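Local coordinates for tail fiber protein (Acinetobacter phage AM24, PDB 5W5P) that forms a trimeric tailspike built around a parallel beta-helix and probably recognises and degrades the capsular polysaccharide of its Acinetobacter baumannii host, at residues A[319-324]-A[344-349]; A[353-358]-A[387-392]. All blocks are in the same frame, centred on the assembly; numbering follows the deposited sequence.

Contact 1 of 2, residues A[319-324]-A[344-349]; sequences SGVFAK and GDLPTL
V321 presses one methyl against the backbone of L346, in the short helix 346-349. Its CG2 lies 3.5 Å from the backbone N of L346, and the same methyl meets CD1 of L349 at 4.0 Å, so a single branch touches both backbone and side chain. With CG1 anti to the backbone N (chi1 168°), CG2 is left beside that nitrogen and turned to the helix. L346 answers from its own side: its CD1 comes to 3.3 Å from the carbonyl O of G320. Farther down, the aliphatic part of K324 crosses the L349 side chain at about a right angle, its CE lying 3.7 Å from L349 CD1.

The two backbones come nearest at two glycines, the CA of G320 4.4 Å from the CA of G344. At this spacing a CB on either residue would sit tight against the other's CA. No hydrogen bond passes directly from one segment to the other; instead one water accepts from V321 N at 3.1 Å and from D345 N at 2.6 Å, tying the two backbones together. The helical turn closes through its own bonds, D345 O accepting from the N of both T348 and L349.

A second shell positions these groups. W316 NE1 gives a hydrogen bond to G320 O, and D345 OD2 is bonded to Y297 OH. The ammonium of K324 forms a salt bridge with D299, and E354 offers a long, weak second ion pair. At the corner itself, F322 turns its ring away from 344-349 and meets W316 and F338 edge-to-face. The whole is a corner of a parallel beta-helix, where a short helix in the connection between strands 331-339 and 353-354 packs against G320, V321 and K324 beside the turn.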
loop_
_atom_site.group_PDB
_atom_site.type_symbol
_atom_site.label_atom_id
_atom_site.label_comp_id
_atom_site.label_asym_id
_atom_site.label_seq_id
_atom_site.Cartn_x
_atom_site.Cartn_y
_atom_site.Cartn_z
ATOM N N SER A 319 4.232 15.405 17.262
ATOM C CA SER A 319 5.356 15.687 16.385
ATOM C C SER A 319 5.134 17.004 15.640
ATOM O O SER A 319 4.188 17.751 15.911
ATOM C CB SER A 319 5.558 14.517 15.423
ATOM O OG SER A 319 6.146 13.409 16.083
ATOM N N GLY A 320 6.019 17.284 14.695
ATOM C CA GLY A 320 5.976 18.503 13.910
ATOM C C GLY A 320 5.396 18.289 12.529
ATOM O O GLY A 320 4.437 17.532 12.347
ATOM N N VAL A 321 5.983 18.969 11.543
ATOM C CA VAL A 321 5.542 18.819 10.161
ATOM C C VAL A 321 6.052 17.486 9.631
ATOM O O VAL A 321 7.262 17.228 9.622
ATOM C CB VAL A 321 6.029 19.992 9.298
ATOM C CG1 VAL A 321 5.832 19.691 7.812
ATOM C CG2 VAL A 321 5.300 21.266 9.685
ATOM N N PHE A 322 5.126 16.626 9.193
ATOM C CA PHE A 322 5.514 15.294 8.743
ATOM C C PHE A 322 6.236 15.333 7.401
ATOM O O PHE A 322 7.103 14.488 7.140
ATOM C CB PHE A 322 4.288 14.384 8.656
ATOM C CG PHE A 322 4.570 13.054 8.012
ATOM C CD1 PHE A 322 5.367 12.114 8.658
ATOM C CD2 PHE A 322 4.056 12.748 6.761
ATOM C CE1 PHE A 322 5.642 10.890 8.071
ATOM C CE2 PHE A 322 4.326 11.528 6.162
ATOM C CZ PHE A 322 5.120 10.596 6.817
ATOM N N ALA A 323 5.890 16.285 6.536
ATOM C CA ALA A 323 6.496 16.321 5.209
ATOM C C ALA A 323 6.340 17.724 4.637
ATOM O O ALA A 323 5.222 18.162 4.349
ATOM C CB ALA A 323 5.875 15.283 4.293
ATOM N N LYS A 324 7.456 18.421 4.461
ATOM C CA LYS A 324 7.461 19.716 3.805
ATOM C C LYS A 324 8.169 19.441 2.475
ATOM O O LYS A 324 9.400 19.394 2.390
ATOM C CB LYS A 324 8.158 20.788 4.641
ATOM C CG LYS A 324 8.506 22.086 3.891
ATOM C CD LYS A 324 9.204 23.178 4.735
ATOM C CE LYS A 324 8.755 24.561 4.304
ATOM N NZ LYS A 324 9.444 24.911 3.032
ATOM N N GLY A 344 7.837 21.612 16.417
ATOM C CA GLY A 344 8.633 21.805 15.216
ATOM C C GLY A 344 8.191 23.037 14.450
ATOM O O GLY A 344 7.930 24.097 15.026
ATOM N N ASP A 345 8.094 22.899 13.127
ATOM C CA ASP A 345 7.630 23.982 12.266
ATOM C C ASP A 345 6.113 24.007 12.106
ATOM O O ASP A 345 5.588 24.931 11.473
ATOM C CB ASP A 345 8.285 23.882 10.881
ATOM C CG ASP A 345 9.800 24.017 10.932
ATOM O OD1 ASP A 345 10.317 24.638 11.883
ATOM O OD2 ASP A 345 10.475 23.500 10.015
ATOM N N LEU A 346 5.402 23.022 12.657
ATOM C CA LEU A 346 3.948 22.998 12.528
ATOM C C LEU A 346 3.259 24.260 13.038
ATOM O O LEU A 346 2.321 24.722 12.365
ATOM C CB LEU A 346 3.378 21.758 13.232
ATOM C CG LEU A 346 2.050 21.229 12.687
ATOM C CD1 LEU A 346 1.968 19.732 12.877
ATOM C CD2 LEU A 346 0.865 21.919 13.349
ATOM N N PRO A 347 3.625 24.847 14.183
ATOM C CA PRO A 347 2.957 26.095 14.593
ATOM C C PRO A 347 3.157 27.251 13.624
ATOM O O PRO A 347 2.347 28.186 13.630
ATOM C CB PRO A 347 3.579 26.393 15.961
ATOM C CG PRO A 347 4.013 25.066 16.465
ATOM C CD PRO A 347 4.497 24.330 15.255
ATOM N N THR A 348 4.193 27.220 12.785
ATOM C CA THR A 348 4.402 28.296 11.822
ATOM C C THR A 348 3.796 27.971 10.455
ATOM O O THR A 348 3.062 28.787 9.892
ATOM C CB THR A 348 5.896 28.601 11.680
ATOM O OG1 THR A 348 6.405 29.085 12.928
ATOM C CG2 THR A 348 6.120 29.664 10.613
ATOM N N LEU A 349 4.090 26.787 9.911
ATOM C CA LEU A 349 3.511 26.395 8.631
ATOM C C LEU A 349 2.033 26.051 8.746
ATOM O O LEU A 349 1.308 26.157 7.752
ATOM C CB LEU A 349 4.279 25.208 8.049
ATOM C CG LEU A 349 5.775 25.462 7.845
ATOM C CD1 LEU A 349 6.443 24.256 7.210
ATOM C CD2 LEU A 349 5.994 26.716 7.000
HETATM O O HOH W 1 8.437 20.773 11.757
#

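Contact 2 of 2, residues A[353-358]-A[387-392]; sequences IELGKT and ADVKFT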
loop_
_atom_site.group_PDB
_atom_site.type_symbol
_atom_site.label_atom_id
_atom_site.label_comp_id
_atom_site.label_asym_id
_atom_site.label_seq_id
_atom_site.Cartn_x
_atom_site.Cartn_y
_atom_site.Cartn_z
ATOM N N ILE A 353 1.407 18.431 6.242
ATOM C CA ILE A 353 2.129 18.169 5.006
ATOM C C ILE A 353 2.055 19.413 4.135
ATOM O O ILE A 353 0.985 20.009 3.977
ATOM C CB ILE A 353 1.565 16.949 4.251
ATOM C CG1 ILE A 353 1.802 15.670 5.057
ATOM C CG2 ILE A 353 2.193 16.840 2.867
ATOM C CD1 ILE A 353 1.053 14.471 4.530
ATOM N N GLU A 354 3.192 19.816 3.587
ATOM C CA GLU A 354 3.259 20.873 2.596
ATOM C C GLU A 354 3.688 20.262 1.271
ATOM O O GLU A 354 4.651 19.491 1.224
ATOM C CB GLU A 354 4.235 21.968 3.025
ATOM C CG GLU A 354 4.600 22.934 1.910
ATOM C CD GLU A 354 5.631 23.958 2.341
ATOM O OE1 GLU A 354 5.401 24.651 3.356
ATOM O OE2 GLU A 354 6.676 24.071 1.662
ATOM N N LEU A 355 2.955 20.583 0.209
ATOM C CA LEU A 355 3.289 20.173 -1.144
ATOM C C LEU A 355 3.512 21.411 -2.001
ATOM O O LEU A 355 3.238 22.542 -1.589
ATOM C CB LEU A 355 2.182 19.300 -1.759
ATOM C CG LEU A 355 1.738 18.066 -0.969
ATOM C CD1 LEU A 355 0.588 17.344 -1.673
ATOM C CD2 LEU A 355 2.918 17.112 -0.708
ATOM N N GLY A 356 4.023 21.187 -3.207
ATOM C CA GLY A 356 4.068 22.249 -4.186
ATOM C C GLY A 356 2.730 22.436 -4.874
ATOM O O GLY A 356 1.994 21.481 -5.122
ATOM N N LYS A 357 2.411 23.688 -5.193
ATOM C CA LYS A 357 3.305 24.820 -4.988
ATOM C C LYS A 357 3.038 25.528 -3.666
ATOM O O LYS A 357 1.886 25.733 -3.274
ATOM C CB LYS A 357 3.165 25.817 -6.148
ATOM C CG LYS A 357 3.304 27.288 -5.759
ATOM C CD LYS A 357 2.997 28.209 -6.930
ATOM C CE LYS A 357 4.056 28.117 -8.018
ATOM N NZ LYS A 357 5.347 28.745 -7.614
ATOM N N THR A 358 4.117 25.904 -2.984
ATOM C CA THR A 358 4.042 26.740 -1.791
ATOM C C THR A 358 5.222 27.697 -1.844
ATOM O O THR A 358 6.377 27.264 -1.788
ATOM C CB THR A 358 4.058 25.906 -0.509
ATOM O OG1 THR A 358 2.914 25.043 -0.489
ATOM C CG2 THR A 358 4.016 26.810 0.715
ATOM N N ALA A 387 -4.500 23.799 7.518
ATOM C CA ALA A 387 -5.000 22.712 6.689
ATOM C C ALA A 387 -4.029 21.549 6.814
ATOM O O ALA A 387 -2.820 21.763 6.894
ATOM C CB ALA A 387 -5.147 23.128 5.222
ATOM N N ASP A 388 -4.559 20.323 6.841
ATOM C CA ASP A 388 -3.693 19.156 6.997
ATOM C C ASP A 388 -2.642 19.089 5.892
ATOM O O ASP A 388 -1.471 18.797 6.159
ATOM C CB ASP A 388 -4.525 17.872 7.027
ATOM C CG ASP A 388 -5.324 17.718 8.315
ATOM O OD1 ASP A 388 -4.747 17.893 9.410
ATOM O OD2 ASP A 388 -6.534 17.413 8.233
ATOM N N VAL A 389 -3.034 19.373 4.649
ATOM C CA VAL A 389 -2.144 19.325 3.489
ATOM C C VAL A 389 -2.233 20.676 2.785
ATOM O O VAL A 389 -3.289 21.026 2.245
ATOM C CB VAL A 389 -2.508 18.184 2.528
ATOM C CG1 VAL A 389 -1.520 18.111 1.369
ATOM C CG2 VAL A 389 -2.587 16.848 3.272
ATOM N N LYS A 390 -1.136 21.432 2.783
ATOM C CA LYS A 390 -1.106 22.783 2.228
ATOM C C LYS A 390 -0.368 22.805 0.896
ATOM O O LYS A 390 0.757 22.297 0.793
ATOM C CB LYS A 390 -0.444 23.764 3.197
ATOM C CG LYS A 390 -1.433 24.546 4.030
ATOM C CD LYS A 390 -0.749 25.606 4.868
ATOM C CE LYS A 390 -1.744 26.247 5.815
ATOM N NZ LYS A 390 -1.082 27.110 6.815
ATOM N N PHE A 391 -0.991 23.416 -0.108
ATOM C CA PHE A 391 -0.415 23.537 -1.441
ATOM C C PHE A 391 -1.285 24.483 -2.261
ATOM O O PHE A 391 -2.411 24.815 -1.878
ATOM C CB PHE A 391 -0.294 22.172 -2.132
ATOM C CG PHE A 391 -1.612 21.479 -2.354
ATOM C CD1 PHE A 391 -2.155 20.663 -1.377
ATOM C CD2 PHE A 391 -2.304 21.638 -3.546
ATOM C CE1 PHE A 391 -3.368 20.020 -1.585
ATOM C CE2 PHE A 391 -3.516 21.001 -3.759
ATOM C CZ PHE A 391 -4.047 20.191 -2.777
ATOM N N THR A 392 -0.747 24.913 -3.400
ATOM C CA THR A 392 -1.491 25.692 -4.382
ATOM C C THR A 392 -1.504 24.923 -5.696
ATOM O O THR A 392 -0.442 24.581 -6.230
ATOM C CB THR A 392 -0.876 27.079 -4.573
ATOM O OG1 THR A 392 -0.636 27.680 -3.295
ATOM C CG2 THR A 392 -1.804 27.969 -5.377
HETATM O O HOH W 2 -0.125 21.730 -6.660
HETATM O O HOH W 3 0.493 26.789 -0.661
#
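Strands 353-354 and 389-390 run parallel, with I353 beside V389 and E354 beside K390, as successive rungs of the parallel beta-helix. The backbone bonds zigzag between them: I353 N gives to D388 O, K390 N to I353 O and L355 N to K390 O, all at 2.8 to 2.9 Å. The last is nearly straight, at 171°. Beyond a cis peptide between G356 and K357 the segments meet again, K357 N and O pairing with T392 O and N.

I353 CG2 and V389 CG1 stack from one rung to the next, 4.2 Å apart. Just beyond, CD1 of L355 rests 3.8 Å from CG1 of V389, the two side chains crossing obliquely, and F369 of strand 365-375 closes over L355, I353 and V389. F391 has CG between the backbone N and the carbonyl carbon (chi1 62°). Its CB lies 3.8 Å from the CB of L355, while its ring, with L355 CD1 lying obliquely beside it, runs on to P406, Q423 and V424. The polar end of K357 leads away from 387-392 to T361 O, and its charge also lies in a cation-pi contact with Y363. D388 is held through OD2 by T413 OG1.

The turn after L355 is secured by T358: its OG1 donates to L355 O at 2.8 Å and receives a hydrogen bond from a water 3.0 Å away.

How the contacts relate
The two contacts lie in series along the chain, contact 1 closing before contact 2 opens, with their centres about 12 Å apart. Helix 346-349 is followed, after a three-residue link, by strand 353-354, so the second segment of contact 1 delivers the first segment of contact 2. Both contacts reach one parallel sheet, in which strands 321-328, 353-354 and 389-390 follow one another, the last at its edge within this chain. A323 O lies 2.7 Å from E354 N, a probable hydrogen bond between neighbouring rungs. Successive rungs of the tailspike's beta-helix body are thus joined by backbone bonds and also by a side chain, K390 NZ reaching back to L349 O.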